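Local coordinates for protein probable FAD-dependent oxidoreductase PA4991 (PDB 5EZ7) that probably works as an FAD-dependent oxidoreductase of the DAO family, binding one FAD per subunit, with its physiological substrate still unknown, at residues K141-K144 / G145-R149; P180-G184 / R185-G189; A212-E216 / L217-Q221. All coordinates share one frame; numbering follows the deposited sequence.

Overall arrangement
The three contacts follow one another along the chain, and each is local, made by residues close in sequence. Interaction 1 leads into strand 146-149 of the eight-stranded mixed sheet. Its centre is about 59 Å from that of interaction 2 and about 50 Å from that of interaction 3, across the centre of the chain. Interaction 2 is the hairpin of strands 178-183 and 186-192 in a four-stranded sheet. Interaction 3 ends helix 210-216, beside the adenine of FAD. The last two touch: Leu217 packs on Pro180 and Leu187, and its carbonyl takes a weak hydrogen bond from Arg182. The hairpin therefore packs against the end of a helix that borders the cofactor.

Interaction 1. Residues K141-K144 / G145-R149; sequences KGFK and GKAYR
Gly145 lies against the Phe143 ring, which reaches forward along the chain toward the start of strand 146-149. The carbonyl O of Gly145 is 3.6 Å from Phe143 CE2. It meets the ring obliquely. Phe143 CG stands anti to the backbone N (chi1 -178°), and this carries the ring toward the residues that follow. With phi 84° and psi -166°, the chain at Gly145 takes a conformation that glycine reaches easily, lacking a CB that would meet Lys144 O.

Lys146 follows with its backbone N 3.8 Å from Phe143 CZ, again at an oblique approach. Its own side chain points away from residues 141-144 and touches Gln128. Here the chain enters the eight-stranded mixed sheet. Strand 146-149 runs antiparallel to both of its neighbours there, 127-129 and 102-105. Backbone bonds join Lys146 to Ser105 and Tyr148 to Leu103 on one edge, and Ala147 to Ala129 and Arg149 to Glu127 on the other.

Ala147 is buried and gives the apolar part of the contact. Its CB is 4.4 Å from Phe143 CZ, a loose approach. Its backbone N lies at the edge of the ring, near the ring plane. From the loops, Leu138 touches Phe143 and Leu134 touches Ala147. A bound mercury ion lies about 7 Å from the Phe143 side chain.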
loop_
_atom_site.group_PDB
_atom_site.type_symbol
_atom_site.label_atom_id
_atom_site.label_comp_id
_atom_site.label_asym_id
_atom_site.label_seq_id
_atom_site.Cartn_x
_atom_site.Cartn_y
_atom_site.Cartn_z
ATOM N N LYS A 141 -10.988 29.332 -15.330
ATOM C CA LYS A 141 -11.006 30.737 -14.881
ATOM C C LYS A 141 -11.805 30.932 -13.589
ATOM O O LYS A 141 -11.557 31.876 -12.831
ATOM C CB LYS A 141 -11.605 31.641 -15.967
ATOM C CG LYS A 141 -10.982 31.466 -17.344
ATOM C CD LYS A 141 -11.130 32.705 -18.214
ATOM C CE LYS A 141 -10.088 33.770 -17.869
ATOM N NZ LYS A 141 -8.697 33.392 -18.244
ATOM N N GLY A 142 -12.793 30.054 -13.376
ATOM C CA GLY A 142 -13.532 29.935 -12.115
ATOM C C GLY A 142 -12.708 29.460 -10.924
ATOM O O GLY A 142 -13.153 29.591 -9.785
ATOM N N PHE A 143 -11.520 28.898 -11.163
ATOM C CA PHE A 143 -10.652 28.549 -10.061
ATOM C C PHE A 143 -10.193 29.769 -9.307
ATOM O O PHE A 143 -9.389 30.552 -9.811
ATOM C CB PHE A 143 -9.403 27.794 -10.482
ATOM C CG PHE A 143 -8.547 27.395 -9.312
ATOM C CD1 PHE A 143 -9.116 26.701 -8.219
ATOM C CD2 PHE A 143 -7.200 27.713 -9.266
ATOM C CE1 PHE A 143 -8.351 26.329 -7.127
ATOM C CE2 PHE A 143 -6.424 27.322 -8.177
ATOM C CZ PHE A 143 -7.002 26.633 -7.108
ATOM N N LYS A 144 -10.699 29.896 -8.086
ATOM C CA LYS A 144 -10.308 30.936 -7.151
ATOM C C LYS A 144 -9.565 30.192 -6.067
ATOM O O LYS A 144 -9.680 28.968 -5.952
ATOM C CB LYS A 144 -11.552 31.638 -6.599
ATOM C CG LYS A 144 -12.506 32.137 -7.696
ATOM C CD LYS A 144 -13.839 32.681 -7.176
ATOM C CE LYS A 144 -13.739 34.096 -6.621
ATOM N NZ LYS A 144 -13.000 35.037 -7.506
ATOM N N GLY A 145 -8.781 30.912 -5.278
ATOM C CA GLY A 145 -7.918 30.255 -4.305
ATOM C C GLY A 145 -6.626 29.823 -4.970
ATOM O O GLY A 145 -6.315 30.243 -6.093
ATOM N N LYS A 146 -5.880 28.967 -4.276
ATOM C CA LYS A 146 -4.495 28.718 -4.633
ATOM C C LYS A 146 -4.059 27.304 -4.396
ATOM O O LYS A 146 -4.497 26.647 -3.448
ATOM C CB LYS A 146 -3.570 29.673 -3.886
ATOM C CG LYS A 146 -4.123 30.303 -2.609
ATOM C CD LYS A 146 -3.208 31.418 -2.125
ATOM C CE LYS A 146 -3.226 32.606 -3.080
ATOM N NZ LYS A 146 -2.679 33.821 -2.440
ATOM N N ALA A 147 -3.171 26.847 -5.267
ATOM C CA ALA A 147 -2.673 25.488 -5.213
ATOM C C ALA A 147 -1.166 25.500 -5.050
ATOM O O ALA A 147 -0.486 26.379 -5.605
ATOM C CB ALA A 147 -3.082 24.720 -6.463
ATOM N N TYR A 148 -0.673 24.518 -4.286
ATOM C CA TYR A 148 0.740 24.381 -3.942
ATOM C C TYR A 148 1.244 22.987 -4.341
ATOM O O TYR A 148 0.694 21.986 -3.914
ATOM C CB TYR A 148 0.942 24.604 -2.439
ATOM C CG TYR A 148 0.452 25.933 -1.894
ATOM C CD1 TYR A 148 -0.905 26.170 -1.698
ATOM C CD2 TYR A 148 1.348 26.947 -1.544
ATOM C CE1 TYR A 148 -1.364 27.378 -1.188
ATOM C CE2 TYR A 148 0.901 28.170 -1.034
ATOM C CZ TYR A 148 -0.463 28.381 -0.854
ATOM O OH TYR A 148 -0.935 29.594 -0.351
ATOM N N ARG A 149 2.276 22.950 -5.170
ATOM C CA ARG A 149 2.922 21.717 -5.649
ATOM C C ARG A 149 3.861 21.093 -4.564
ATOM O O ARG A 149 4.719 21.789 -4.017
ATOM C CB ARG A 149 3.731 22.032 -6.935
ATOM C CG ARG A 149 4.491 20.849 -7.524
ATOM C CD ARG A 149 5.341 21.153 -8.761
ATOM N NE ARG A 149 5.450 19.915 -9.553
ATOM C CZ ARG A 149 6.502 19.493 -10.270
ATOM N NH1 ARG A 149 7.616 20.219 -10.383
ATOM N NH2 ARG A 149 6.429 18.310 -10.906
#

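Interaction 2. Residues P180-G184 / R185-G189; sequences PLREG and RELAG
The shortest bond between residues 180-184 and 185-189 runs from Ala188 N to Leu181 O, 2.8 Å and in the carbonyl plane. Leu181 N in turn bonds to Gly189 O at 3.2 Å, with the donor well above the carbonyl plane. Near the turn, Glu183 N bonds to Glu186 O at 2.9 Å. Glu186 N returns to Glu183 O at 3.2 Å, so this pair is bonded both ways. Between them, Arg182 and Leu187 form a non-hydrogen-bonded pair.

The side chains of Arg182 and Leu187 cross obliquely. Arg182 bends at chi2 (-79°), which brings its guanidinium back over the neighbouring strand. Leu187 CD1 lies over one face of that group, 4.1 Å from NH1. The same methyl is 4.0 Å from Pro180 CB. On the other face of the sheet, Glu183 runs alongside Ala188, with OE2 3.6 Å from Ala188 CB. Glu183 OE1 and Glu186 OE2 come within 4.4 Å of each other, and both probably carry a negative charge.

Arg338 makes a salt bridge to Glu186 OE2, which probably offsets its charge, and its NE also bonds to Leu187 O. Arg198 makes a weak, long ion pair with Glu183. Leu217 packs on Pro180 and Leu187, and its O takes a weak hydrogen bond from Arg182 NH2.

Gly184, with phi 68°, and Arg185 occupy the two central positions of a type II' turn. Opposite Leu181 the second strand fits in one extra residue, Ala188 beside Gly189, a classic bulge. This makes a beta hairpin with a two-residue turn, at the edge of the four-stranded sheet.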
loop_
_atom_site.group_PDB
_atom_site.type_symbol
_atom_site.label_atom_id
_atom_site.label_comp_id
_atom_site.label_asym_id
_atom_site.label_seq_id
_atom_site.Cartn_x
_atom_site.Cartn_y
_atom_site.Cartn_z
ATOM N N PRO A 180 1.965 -23.740 11.818
ATOM C CA PRO A 180 3.344 -23.597 12.274
ATOM C C PRO A 180 4.153 -24.900 12.157
ATOM O O PRO A 180 3.628 -25.979 12.265
ATOM C CB PRO A 180 3.206 -23.178 13.740
ATOM C CG PRO A 180 1.832 -23.612 14.169
ATOM C CD PRO A 180 1.006 -23.845 12.935
ATOM N N LEU A 181 5.431 -24.752 11.890
ATOM C CA LEU A 181 6.352 -25.860 11.830
ATOM C C LEU A 181 7.280 -25.595 12.990
ATOM O O LEU A 181 8.026 -24.617 12.966
ATOM C CB LEU A 181 7.060 -25.782 10.497
ATOM C CG LEU A 181 7.982 -26.865 10.054
ATOM C CD1 LEU A 181 7.191 -28.165 9.982
ATOM C CD2 LEU A 181 8.548 -26.460 8.695
ATOM N N ARG A 182 7.157 -26.403 14.039
ATOM C CA ARG A 182 7.911 -26.229 15.278
ATOM C C ARG A 182 9.131 -27.133 15.381
ATOM O O ARG A 182 9.193 -28.163 14.741
ATOM C CB ARG A 182 7.024 -26.558 16.470
ATOM C CG ARG A 182 5.774 -25.719 16.599
ATOM C CD ARG A 182 6.072 -24.361 17.191
ATOM N NE ARG A 182 4.827 -23.598 17.337
ATOM C CZ ARG A 182 4.741 -22.277 17.510
ATOM N NH1 ARG A 182 5.841 -21.511 17.567
ATOM N NH2 ARG A 182 3.545 -21.713 17.631
ATOM N N GLU A 183 10.086 -26.723 16.212
ATOM C CA GLU A 183 11.149 -27.589 16.736
ATOM C C GLU A 183 11.225 -27.371 18.235
ATOM O O GLU A 183 11.972 -26.510 18.710
ATOM C CB GLU A 183 12.495 -27.287 16.093
ATOM C CG GLU A 183 12.719 -28.060 14.799
ATOM C CD GLU A 183 13.864 -27.512 13.959
ATOM O OE1 GLU A 183 14.768 -26.855 14.531
ATOM O OE2 GLU A 183 13.844 -27.727 12.717
ATOM N N GLY A 184 10.447 -28.161 18.971
ATOM C CA GLY A 184 10.178 -27.873 20.363
ATOM C C GLY A 184 9.334 -26.618 20.397
ATOM O O GLY A 184 8.244 -26.568 19.811
ATOM N N ARG A 185 9.846 -25.586 21.043
ATOM C CA ARG A 185 9.123 -24.326 21.113
ATOM C C ARG A 185 9.505 -23.352 19.990
ATOM O O ARG A 185 8.801 -22.389 19.753
ATOM C CB ARG A 185 9.281 -23.738 22.521
ATOM C CG ARG A 185 8.765 -24.683 23.631
ATOM C CD ARG A 185 7.301 -25.122 23.396
ATOM N NE ARG A 185 6.651 -25.808 24.531
ATOM C CZ ARG A 185 6.183 -25.220 25.639
ATOM N NH1 ARG A 185 6.312 -23.908 25.833
ATOM N NH2 ARG A 185 5.600 -25.955 26.585
ATOM N N GLU A 186 10.570 -23.654 19.255
ATOM C CA GLU A 186 11.119 -22.767 18.220
ATOM C C GLU A 186 10.256 -22.841 16.922
ATOM O O GLU A 186 9.751 -23.906 16.561
ATOM C CB GLU A 186 12.592 -23.181 17.942
ATOM C CG GLU A 186 13.592 -22.050 17.689
ATOM C CD GLU A 186 14.744 -22.405 16.714
ATOM O OE1 GLU A 186 15.931 -22.413 17.144
ATOM O OE2 GLU A 186 14.474 -22.622 15.491
ATOM N N LEU A 187 10.074 -21.706 16.242
ATOM C CA LEU A 187 9.399 -21.671 14.941
ATOM C C LEU A 187 10.383 -21.878 13.800
ATOM O O LEU A 187 11.144 -20.989 13.461
ATOM C CB LEU A 187 8.658 -20.346 14.761
ATOM C CG LEU A 187 7.813 -20.252 13.492
ATOM C CD1 LEU A 187 6.622 -21.198 13.536
ATOM C CD2 LEU A 187 7.364 -18.809 13.293
ATOM N N ALA A 188 10.369 -23.062 13.216
ATOM C CA ALA A 188 11.347 -23.429 12.197
ATOM C C ALA A 188 10.883 -23.050 10.766
ATOM O O ALA A 188 11.619 -23.194 9.796
ATOM C CB ALA A 188 11.634 -24.929 12.272
ATOM N N GLY A 189 9.647 -22.583 10.640
ATOM C CA GLY A 189 9.062 -22.379 9.338
ATOM C C GLY A 189 7.567 -22.513 9.406
ATOM O O GLY A 189 6.981 -22.346 10.484
#

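Interaction 3. Residues A212-E216 / L217-Q221; sequences ALLRE and LGLEQ. With FAD (flavin-adenine dinucleotide), chain B.
Leu214 O receives two backbone N-H groups where helix 210-216 ends. Leu219 N bonds to it at 2.9 Å, nearly straight at 160°, with the donor above the carbonyl plane. Leu217 N adds a weak, strongly bent bond at 3.1 Å. That same N-H has a better acceptor in Leu213 O, also at 3.1 Å, in the last helical turn. Gly218 N closes on Arg215 O at 2.8 Å.

The bonds from Leu219 to Leu214 and from Gly218 to Arg215 define a Schellman motif. Gly218 is its C-prime residue, and its phi of 65° turns the chain out of the helix. Leu217 is the first residue to leave helical angles.

The leucines fill in around this backbone. Leu217 has CG anti to its carbonyl carbon (chi1 -61°), which folds the side chain back over the helix end. CD1 reaches to 3.3 Å from Leu213 O. Leu214 CD2 and Leu219 CD1 meet at 4.2 Å, and Leu214 CD1 also approaches the carbonyl O of Gln221. Leu339 packs against Leu214, Leu217 and Leu219, while Leu204 lies on Leu213, Leu214 and Leu217. These two residues belong to strands 339-343 and 201-204, so the helix end sits on the six-stranded sheet.

Leu213 turns to the cofactor. Its CG is 3.8 Å from N6A of the FAD adenine, and both of its methyls also approach that amino nitrogen. This leucine belongs to the FAD pocket, where Glu37 is among the residues hydrogen-bonded to the cofactor.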
loop_
_atom_site.group_PDB
_atom_site.type_symbol
_atom_site.label_atom_id
_atom_site.label_comp_id
_atom_site.label_asym_id
_atom_site.label_seq_id
_atom_site.Cartn_x
_atom_site.Cartn_y
_atom_site.Cartn_z
ATOM N N ALA A 212 -5.343 -13.132 12.613
ATOM C CA ALA A 212 -5.613 -14.602 12.568
ATOM C C ALA A 212 -4.352 -15.470 12.414
ATOM O O ALA A 212 -4.289 -16.575 12.943
ATOM C CB ALA A 212 -6.603 -14.914 11.438
ATOM N N LEU A 213 -3.360 -14.996 11.674
ATOM C CA LEU A 213 -2.056 -15.677 11.661
ATOM C C LEU A 213 -1.374 -15.695 13.041
ATOM O O LEU A 213 -0.785 -16.719 13.433
ATOM C CB LEU A 213 -1.121 -15.053 10.658
ATOM C CG LEU A 213 -1.466 -15.358 9.203
ATOM C CD1 LEU A 213 -0.767 -14.367 8.286
ATOM C CD2 LEU A 213 -1.078 -16.779 8.867
ATOM N N LEU A 214 -1.419 -14.576 13.758
ATOM C CA LEU A 214 -0.913 -14.564 15.115
ATOM C C LEU A 214 -1.653 -15.575 15.982
ATOM O O LEU A 214 -1.010 -16.337 16.683
ATOM C CB LEU A 214 -0.920 -13.163 15.724
ATOM C CG LEU A 214 0.085 -12.210 15.071
ATOM C CD1 LEU A 214 -0.205 -10.810 15.553
ATOM C CD2 LEU A 214 1.538 -12.557 15.369
ATOM N N ARG A 215 -2.981 -15.644 15.873
ATOM C CA ARG A 215 -3.753 -16.626 16.677
ATOM C C ARG A 215 -3.377 -18.051 16.337
ATOM O O ARG A 215 -3.229 -18.868 17.233
ATOM C CB ARG A 215 -5.259 -16.449 16.543
ATOM C CG ARG A 215 -5.863 -15.629 17.677
ATOM C CD ARG A 215 -7.277 -15.164 17.347
ATOM N NE ARG A 215 -7.488 -13.744 17.688
ATOM C CZ ARG A 215 -8.292 -12.884 17.041
ATOM N NH1 ARG A 215 -8.988 -13.225 15.937
ATOM N NH2 ARG A 215 -8.390 -11.635 17.497
ATOM N N GLU A 216 -3.211 -18.323 15.045
ATOM C CA GLU A 216 -2.685 -19.602 14.549
ATOM C C GLU A 216 -1.334 -20.053 15.174
ATOM O O GLU A 216 -1.099 -21.242 15.367
ATOM C CB GLU A 216 -2.565 -19.574 13.009
ATOM C CG GLU A 216 -3.732 -20.207 12.271
ATOM C CD GLU A 216 -4.003 -21.626 12.759
ATOM O OE1 GLU A 216 -5.033 -21.799 13.468
ATOM O OE2 GLU A 216 -3.173 -22.548 12.480
ATOM N N LEU A 217 -0.471 -19.090 15.466
ATOM C CA LEU A 217 0.760 -19.325 16.203
ATOM C C LEU A 217 0.588 -19.285 17.737
ATOM O O LEU A 217 1.574 -19.317 18.453
ATOM C CB LEU A 217 1.783 -18.283 15.778
ATOM C CG LEU A 217 2.092 -18.383 14.286
ATOM C CD1 LEU A 217 2.521 -17.062 13.696
ATOM C CD2 LEU A 217 3.178 -19.411 14.094
ATOM N N GLY A 218 -0.647 -19.256 18.237
ATOM C CA GLY A 218 -0.917 -19.079 19.656
ATOM C C GLY A 218 -0.529 -17.753 20.279
ATOM O O GLY A 218 -0.303 -17.697 21.463
ATOM N N LEU A 219 -0.471 -16.681 19.489
ATOM C CA LEU A 219 -0.120 -15.345 19.978
ATOM C C LEU A 219 -1.264 -14.349 19.890
ATOM O O LEU A 219 -2.122 -14.441 19.031
ATOM C CB LEU A 219 1.055 -14.788 19.188
ATOM C CG LEU A 219 2.325 -15.637 19.217
ATOM C CD1 LEU A 219 3.343 -15.013 18.272
ATOM C CD2 LEU A 219 2.860 -15.764 20.646
ATOM N N GLU A 220 -1.248 -13.391 20.801
ATOM C CA GLU A 220 -2.220 -12.309 20.832
ATOM C C GLU A 220 -1.592 -10.895 20.744
ATOM O O GLU A 220 -2.295 -9.895 20.517
ATOM C CB GLU A 220 -3.031 -12.464 22.107
ATOM C CG GLU A 220 -3.743 -13.817 22.174
ATOM C CD GLU A 220 -4.873 -13.851 23.192
ATOM O OE1 GLU A 220 -5.695 -12.901 23.209
ATOM O OE2 GLU A 220 -4.952 -14.829 23.974
ATOM N N GLN A 221 -0.281 -10.814 20.963
ATOM C CA GLN A 221 0.520 -9.634 20.669
ATOM C C GLN A 221 1.334 -9.841 19.418
ATOM O O GLN A 221 1.683 -10.983 19.087
ATOM C CB GLN A 221 1.454 -9.325 21.846
ATOM C CG GLN A 221 0.701 -8.903 23.086
ATOM C CD GLN A 221 -0.405 -7.920 22.734
ATOM O OE1 GLN A 221 -1.557 -8.119 23.091
ATOM N NE2 GLN A 221 -0.058 -6.855 22.015
HETATM P PA FAD B . -2.061 -5.306 2.352
HETATM O O1A FAD B . -1.931 -4.506 1.097
HETATM O O2A FAD B . -3.392 -5.446 3.037
HETATM O O5B FAD B . -1.468 -6.742 2.032
HETATM C C5B FAD B . -1.634 -7.845 2.901
HETATM C C4B FAD B . -1.585 -9.076 2.021
HETATM O O4B FAD B . -1.550 -10.249 2.851
HETATM C C3B FAD B . -2.811 -9.163 1.107
HETATM O O3B FAD B . -2.421 -9.264 -0.264
HETATM C C2B FAD B . -3.525 -10.408 1.600
HETATM O O2B FAD B . -4.213 -11.144 0.591
HETATM C C1B FAD B . -2.393 -11.209 2.249
HETATM N N9A FAD B . -2.857 -12.133 3.290
HETATM C C8A FAD B . -3.761 -11.871 4.249
HETATM N N7A FAD B . -3.942 -12.957 5.020
HETATM C C5A FAD B . -3.141 -13.926 4.561
HETATM C C6A FAD B . -2.869 -15.321 4.934
HETATM N N6A FAD B . -3.512 -15.848 5.987
HETATM N N1A FAD B . -1.966 -16.012 4.219
HETATM C C2A FAD B . -1.331 -15.457 3.171
HETATM N N3A FAD B . -1.535 -14.186 2.768
HETATM C C4A FAD B . -2.421 -13.391 3.417
HETATM N N1 FAD B . -0.844 4.960 2.114
HETATM C C2 FAD B . -0.105 5.913 1.507
HETATM O O2 FAD B . 1.111 6.013 1.796
HETATM N N3 FAD B . -0.627 6.759 0.602
HETATM C C4 FAD B . -1.908 6.719 0.246
HETATM O O4 FAD B . -2.367 7.507 -0.605
HETATM C C4X FAD B . -2.776 5.710 0.862
HETATM N N5 FAD B . -4.081 5.623 0.543
HETATM C C5X FAD B . -4.864 4.685 1.106
HETATM C C6 FAD B . -6.202 4.620 0.737
HETATM C C7 FAD B . -7.039 3.670 1.286
HETATM C C7M FAD B . -8.474 3.608 0.859
HETATM C C8 FAD B . -6.495 2.694 2.264
HETATM C C8M FAD B . -7.357 1.620 2.893
HETATM C C9 FAD B . -5.165 2.769 2.637
HETATM C C9A FAD B . -4.311 3.730 2.100
HETATM N N10 FAD B . -2.937 3.827 2.456
HETATM C C10 FAD B . -2.143 4.801 1.840
HETATM C "C1'" FAD B . -2.322 2.909 3.401
HETATM C "C2'" FAD B . -1.817 1.705 2.625
HETATM O "O2'" FAD B . -2.781 1.255 1.664
HETATM C "C3'" FAD B . -1.433 0.573 3.568
HETATM O "O3'" FAD B . -0.673 1.124 4.664
HETATM C "C4'" FAD B . -0.594 -0.478 2.846
HETATM O "O4'" FAD B . -1.057 -0.701 1.514
HETATM C "C5'" FAD B . -0.618 -1.805 3.578
HETATM O "O5'" FAD B . 0.307 -2.703 2.949
HETATM P P FAD B . 0.387 -4.213 3.465
HETATM O O1P FAD B . 1.182 -5.012 2.465
HETATM O O2P FAD B . 0.820 -4.145 4.885
HETATM O O3P FAD B . -1.153 -4.659 3.512
#